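Local coordinates for nitronate monooxygenase family protein (Pseudomonas aeruginosa, PDB 4QIT), which uses FMN and molecular oxygen to oxidise alkyl nitronates, with the toxin propionate 3-nitronate as its best and presumed physiological substrate, at residues Arg232-Glu236 with Leu237-Ala241; Pro301-Tyr305 with Pro306-Asp310; Glu346-Arg349 with Thr350-Glu354. The protein carries 1 engineered substitution. All coordinates share one frame; numbering follows the deposited sequence.

Interaction 1 of 3, residues Arg232-Glu236 with Leu237-Ala241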
# COMPACT_ATOMS: atom_id res chain seq x y z
N ARG A 232 5.85 -17.17 1.56
CA ARG A 232 6.90 -17.43 0.60
C ARG A 232 7.30 -16.16 -0.12
O ARG A 232 8.49 -15.92 -0.34
CB ARG A 232 6.47 -18.53 -0.38
CG ARG A 232 6.38 -19.91 0.29
CD ARG A 232 5.69 -20.94 -0.61
NE ARG A 232 6.41 -21.17 -1.86
CZ ARG A 232 7.34 -22.11 -2.02
NH1 ARG A 232 7.66 -22.92 -1.02
NH2 ARG A 232 7.95 -22.25 -3.19
N ALA A 233 6.32 -15.32 -0.47
CA ALA A 233 6.63 -14.06 -1.15
C ALA A 233 7.46 -13.14 -0.25
O ALA A 233 8.43 -12.54 -0.70
CB ALA A 233 5.35 -13.36 -1.61
N ALA A 234 7.06 -13.04 1.02
CA ALA A 234 7.81 -12.25 2.00
C ALA A 234 9.25 -12.72 2.10
O ALA A 234 10.19 -11.91 2.14
CB ALA A 234 7.14 -12.31 3.35
N LEU A 235 9.44 -14.04 2.14
CA LEU A 235 10.79 -14.59 2.20
C LEU A 235 11.59 -14.29 0.93
O LEU A 235 12.79 -14.02 1.00
CB LEU A 235 10.74 -16.09 2.48
CG LEU A 235 10.01 -16.47 3.77
CD1 LEU A 235 10.06 -17.98 3.99
CD2 LEU A 235 10.59 -15.74 4.98
N GLU A 236 10.95 -14.36 -0.24
CA GLU A 236 11.64 -13.98 -1.47
C GLU A 236 12.12 -12.54 -1.42
O GLU A 236 13.17 -12.20 -1.97
CB GLU A 236 10.74 -14.21 -2.70
CG GLU A 236 10.55 -15.69 -3.06
CD GLU A 236 11.82 -16.35 -3.57
OE1 GLU A 236 12.80 -15.63 -3.86
OE2 GLU A 236 11.83 -17.59 -3.71
N LEU A 237 11.36 -11.68 -0.74
CA LEU A 237 11.72 -10.26 -0.65
C LEU A 237 12.89 -10.01 0.30
O LEU A 237 13.46 -8.92 0.33
CB LEU A 237 10.51 -9.42 -0.23
CG LEU A 237 9.38 -9.40 -1.25
CD1 LEU A 237 8.15 -8.74 -0.64
CD2 LEU A 237 9.80 -8.68 -2.53
N GLY A 238 13.22 -11.02 1.09
CA GLY A 238 14.32 -10.94 2.03
C GLY A 238 13.93 -10.97 3.49
O GLY A 238 14.79 -10.80 4.35
N ALA A 239 12.65 -11.17 3.80
CA ALA A 239 12.23 -11.21 5.20
C ALA A 239 12.79 -12.46 5.88
O ALA A 239 13.06 -13.46 5.23
CB ALA A 239 10.70 -11.21 5.31
N SER A 240 12.95 -12.37 7.20
CA SER A 240 13.37 -13.51 8.00
C SER A 240 12.20 -14.22 8.67
O SER A 240 12.37 -15.32 9.20
CB SER A 240 14.36 -13.07 9.08
OG SER A 240 15.52 -12.51 8.49
N ALA A 241 11.03 -13.58 8.67
CA ALA A 241 9.83 -14.13 9.29
C ALA A 241 8.63 -13.29 8.87
O ALA A 241 8.78 -12.29 8.17
CB ALA A 241 9.96 -14.14 10.82
O HOH W 1 14.48 -14.53 3.13
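Ala239 N donates to Ala234 O and Gly238 N to Leu235 O, the two bonds of a Schellman motif, which ends helix 228-236 of the TIM barrel just before strand 241-244. Leu237 N still bonds in helical fashion to Ala233 O at 3.1 Å and makes a second, weak bond to Ala234 O. The chain then turns back: Ala239 N reaches Ala234 O at 3.1 Å, with an N-H...O angle of 158°, and Gly238 N donates to Leu235 O at 3.0 Å, from above the carbonyl plane. Gly238 suits the turn because its phi is +113°, a region that residues with a side chain seldom adopt. Beyond the turn, Ala239 CB packs 4.2 Å from Ala234 CB, and both touch Ala221 of strand 219-222. Leu237 sends its side chain against Leu205 and Val208 of helix 204-212, an apolar place that suits leucine. The carboxylate of Glu236 forms a salt bridge with Arg232 of the second subunit, so the helix end also belongs to the dimer interface. A water completes the cap, donating to Leu235 O and to Ala239 O, 2.8 Å from each.

Interaction 2 of 3, residues Pro301-Tyr305 with Pro306-Asp310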
# COMPACT_ATOMS: atom_id res chain seq x y z
N PRO A 301 -11.33 20.17 16.21
CA PRO A 301 -10.00 19.54 16.19
C PRO A 301 -9.95 18.25 17.01
O PRO A 301 -10.55 18.15 18.09
CB PRO A 301 -9.10 20.61 16.82
CG PRO A 301 -9.79 21.90 16.52
CD PRO A 301 -11.26 21.58 16.62
N LEU A 302 -9.22 17.27 16.50
CA LEU A 302 -9.10 15.98 17.16
C LEU A 302 -8.25 16.08 18.42
O LEU A 302 -7.14 16.63 18.36
CB LEU A 302 -8.43 15.00 16.20
CG LEU A 302 -8.60 13.50 16.40
CD1 LEU A 302 -10.07 13.13 16.36
CD2 LEU A 302 -7.82 12.75 15.32
N PRO A 303 -8.74 15.55 19.55
CA PRO A 303 -7.86 15.40 20.72
C PRO A 303 -6.69 14.45 20.44
O PRO A 303 -6.64 13.81 19.39
CB PRO A 303 -8.80 14.80 21.79
CG PRO A 303 -10.19 15.19 21.34
CD PRO A 303 -10.13 15.16 19.84
N ASP A 304 -5.76 14.35 21.38
CA ASP A 304 -4.59 13.51 21.21
C ASP A 304 -4.95 12.04 21.39
O ASP A 304 -5.97 11.70 22.01
CB ASP A 304 -3.54 13.94 22.24
CG ASP A 304 -2.13 13.60 21.83
OD1 ASP A 304 -1.91 13.14 20.68
OD2 ASP A 304 -1.22 13.80 22.67
N TYR A 305 -4.14 11.16 20.83
CA TYR A 305 -4.17 9.75 21.18
C TYR A 305 -3.60 9.61 22.60
O TYR A 305 -2.61 10.24 22.93
CB TYR A 305 -3.30 8.99 20.18
CG TYR A 305 -3.18 7.51 20.44
CD1 TYR A 305 -4.12 6.61 19.96
CD2 TYR A 305 -2.10 7.01 21.17
CE1 TYR A 305 -4.00 5.24 20.20
CE2 TYR A 305 -1.97 5.65 21.42
CZ TYR A 305 -2.92 4.78 20.93
OH TYR A 305 -2.77 3.43 21.18
N PRO A 306 -4.20 8.76 23.45
CA PRO A 306 -5.33 7.86 23.19
C PRO A 306 -6.66 8.37 23.79
O PRO A 306 -7.61 7.58 23.93
CB PRO A 306 -4.89 6.59 23.93
CG PRO A 306 -4.25 7.16 25.19
CD PRO A 306 -3.60 8.48 24.77
N PHE A 307 -6.72 9.65 24.14
CA PHE A 307 -7.94 10.23 24.69
C PHE A 307 -9.13 10.04 23.76
O PHE A 307 -10.25 9.80 24.21
CB PHE A 307 -7.74 11.71 25.03
CG PHE A 307 -6.63 11.97 26.01
CD1 PHE A 307 -6.86 11.89 27.38
CD2 PHE A 307 -5.35 12.28 25.56
CE1 PHE A 307 -5.83 12.11 28.29
CE2 PHE A 307 -4.32 12.51 26.46
CZ PHE A 307 -4.56 12.42 27.82
N VAL A 308 -8.90 10.19 22.45
CA VAL A 308 -9.96 9.95 21.47
C VAL A 308 -10.55 8.55 21.62
O VAL A 308 -11.77 8.38 21.60
CB VAL A 308 -9.46 10.16 20.03
CG1 VAL A 308 -10.56 9.84 19.02
CG2 VAL A 308 -8.97 11.58 19.85
N TYR A 309 -9.69 7.54 21.79
CA TYR A 309 -10.19 6.18 21.95
C TYR A 309 -11.03 6.00 23.22
O TYR A 309 -11.97 5.22 23.23
CB TYR A 309 -9.06 5.14 21.88
CG TYR A 309 -9.55 3.77 21.45
CD1 TYR A 309 -10.54 3.65 20.48
CD2 TYR A 309 -9.04 2.61 22.01
CE1 TYR A 309 -11.00 2.41 20.06
CE2 TYR A 309 -9.50 1.35 21.60
CZ TYR A 309 -10.47 1.27 20.62
OH TYR A 309 -10.94 0.04 20.20
N ASP A 310 -10.71 6.74 24.28
CA ASP A 310 -11.52 6.70 25.49
C ASP A 310 -12.95 7.17 25.19
O ASP A 310 -13.92 6.57 25.65
CB ASP A 310 -10.87 7.56 26.58
CG ASP A 310 -11.48 7.34 27.95
OD1 ASP A 310 -11.87 6.19 28.26
OD2 ASP A 310 -11.58 8.31 28.73
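Over the centre of one face of the Tyr305 ring lies Pro306 CB, 3.8 Å from the centroid and only 3° off the ring normal, a CH-pi contact between neighbours in sequence. The peptide bond joining them is cis, which brings the proline under the ring; with CG anti to its backbone N (chi1 178°), Tyr305 lays that ring across the pyrrolidine. Elsewhere the same tyrosine ring meets His79 edge-to-face and also contacts Phe140. The Phe307 ring is approached differently: Asp304 O sits at its edge, in plane, 3.7 Å from CD2, while Asp304 CB touches the same carbon at 4.1 Å.

Val308 CG2 packs against the adjacent Pro303 and Leu302, 3.8 Å from Pro303 CD and 4.0 Å from Leu302 CG, and Trp92 of helix 86-101 touches both of these residues. Val308 N makes a weak bond of 3.3 Å to Asp304 O. Asp304 OD1 takes a weak bond from Tyr305 N, while OD2 has firmer partners outside, a salt bridge to Arg80 and the amide of Gln83. At the N-cap Pro306 gives its carbonyl to Asp310 N, and its missing N-H costs the helix nothing. The whole is a type VIa turn with a cis proline, leading into helix 307-320, and it places Tyr305 beside the active site, its side chain about 5 Å from the bound nitroethane.

Interaction 3 of 3, residues Glu346-Arg349 with Thr350-Glu354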
# COMPACT_ATOMS: atom_id res chain seq x y z
N GLU A 346 -4.30 -25.52 14.21
CA GLU A 346 -4.56 -25.97 12.83
C GLU A 346 -4.17 -24.90 11.81
O GLU A 346 -3.60 -25.21 10.77
CB GLU A 346 -6.02 -26.39 12.62
CG GLU A 346 -6.29 -26.90 11.19
CD GLU A 346 -7.73 -27.36 10.95
OE1 GLU A 346 -8.52 -27.49 11.92
OE2 GLU A 346 -8.07 -27.61 9.77
N LEU A 347 -4.48 -23.64 12.10
CA LEU A 347 -4.09 -22.59 11.17
C LEU A 347 -2.57 -22.51 11.04
O LEU A 347 -2.05 -22.44 9.93
CB LEU A 347 -4.70 -21.24 11.56
CG LEU A 347 -4.25 -20.07 10.68
CD1 LEU A 347 -4.65 -20.28 9.22
CD2 LEU A 347 -4.80 -18.75 11.20
N LEU A 348 -1.85 -22.54 12.16
CA LEU A 348 -0.39 -22.54 12.11
C LEU A 348 0.13 -23.71 11.26
O LEU A 348 0.94 -23.51 10.35
CB LEU A 348 0.19 -22.55 13.54
CG LEU A 348 1.63 -22.07 13.74
CD1 LEU A 348 2.65 -23.10 13.24
CD2 LEU A 348 1.86 -20.70 13.07
N ARG A 349 -0.36 -24.91 11.55
CA ARG A 349 -0.03 -26.12 10.80
C ARG A 349 -0.26 -25.93 9.30
O ARG A 349 0.59 -26.28 8.46
CB ARG A 349 -0.90 -27.27 11.32
CG ARG A 349 -0.32 -28.66 11.27
CD ARG A 349 -1.23 -29.64 12.03
NE ARG A 349 -1.41 -29.21 13.41
CZ ARG A 349 -2.57 -29.05 14.03
NH1 ARG A 349 -3.73 -29.29 13.42
NH2 ARG A 349 -2.57 -28.66 15.30
N THR A 350 -1.42 -25.37 8.96
CA THR A 350 -1.82 -25.16 7.58
C THR A 350 -0.89 -24.18 6.87
O THR A 350 -0.48 -24.39 5.72
CB THR A 350 -3.28 -24.69 7.50
OG1 THR A 350 -4.14 -25.69 8.06
CG2 THR A 350 -3.68 -24.44 6.06
N LEU A 351 -0.56 -23.09 7.55
CA LEU A 351 0.40 -22.12 7.03
C LEU A 351 1.76 -22.74 6.75
O LEU A 351 2.40 -22.42 5.74
CB LEU A 351 0.54 -20.94 7.99
CG LEU A 351 -0.71 -20.07 8.13
CD1 LEU A 351 -0.51 -19.10 9.27
CD2 LEU A 351 -1.02 -19.32 6.84
N VAL A 352 2.22 -23.62 7.64
CA VAL A 352 3.49 -24.30 7.43
C VAL A 352 3.45 -25.23 6.22
O VAL A 352 4.39 -25.28 5.43
CB VAL A 352 3.93 -25.08 8.69
CG1 VAL A 352 5.16 -25.95 8.39
CG2 VAL A 352 4.20 -24.11 9.83
N GLU A 353 2.34 -25.96 6.05
CA GLU A 353 2.18 -26.83 4.89
C GLU A 353 2.20 -25.99 3.61
O GLU A 353 2.84 -26.36 2.62
CB GLU A 353 0.87 -27.62 4.98
CG GLU A 353 0.68 -28.61 3.84
CD GLU A 353 -0.73 -29.17 3.77
OE1 GLU A 353 -1.50 -29.00 4.74
OE2 GLU A 353 -1.08 -29.79 2.73
N GLU A 354 1.52 -24.85 3.64
CA GLU A 354 1.48 -23.96 2.48
C GLU A 354 2.85 -23.34 2.20
O GLU A 354 3.22 -23.15 1.05
CB GLU A 354 0.40 -22.88 2.68
CG GLU A 354 -1.03 -23.43 2.67
CD GLU A 354 -2.10 -22.42 3.10
OE1 GLU A 354 -1.77 -21.33 3.63
OE2 GLU A 354 -3.30 -22.75 2.91
O HOH W 2 -6.52 -26.67 7.44
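Thr350 reaches back one turn to Glu346 within helix 344-355, near the C-terminus of this TIM-barrel enzyme, in the i to i+4 pattern of an alpha-helix. From CB, which rests 3.3 Å from Glu346 O, the side chain divides. With OG1 beside the backbone N (chi1 -61°), Thr350 OG1 donates to Glu346 O at 2.8 Å, while CG2 is directed anti to that nitrogen. Thr350 N bonds to the same oxygen, and the two donors come from opposite faces of the carbonyl plane, the hydroxyl lying 39° out of it. Threonine suits the place because its short hydroxyl can fold back on the helix backbone and still accept from water. Glu346, its chain extended beyond CG, runs alongside Thr350 and points the same way.

The other side of the helix is apolar and faces the barrel. Leu347 CD1 lies 4.1 Å from Leu351 CG, and both leucines touch Phe248 of helix 246-249. Leu348 CD1 packs 3.9 Å from Val352 CG2; Ile21 of the first barrel strand touches Leu348, Leu351 and Val352, and Val38 and Ala41 of helix 32-41 also cover Leu348. These side chains carry no polar atoms, as befits buried positions. Towards the end of the helix, Glu354 instead forms a salt bridge with Arg340 and accepts from Gly228 N. Back on the polar side, one water joins the two side chains, donating to Thr350 OG1 at 2.6 Å and to Glu346 OE2 at 3.0 Å.

How the interactions relate
Interactions 1 and 3 lie on the same side of the chain's centre, about 17 Å between centres, and they touch where Arg232 CD packs 3.7 Å from Glu354 O. Interaction 2 lies on the opposite side, its centre about 36 Å from that of interaction 1 and 39 Å from that of interaction 3. Interactions 1 and 2 are buried contacts at helix ends: 232-241 closes one with backbone bonds beside the subunit interface, whereas 301-310 opens another with proline and aromatic packing near the bound nitroethane. The helix of 346-354 is only partly buried, with leucines and valine on its inner side and charged residues on its exposed one.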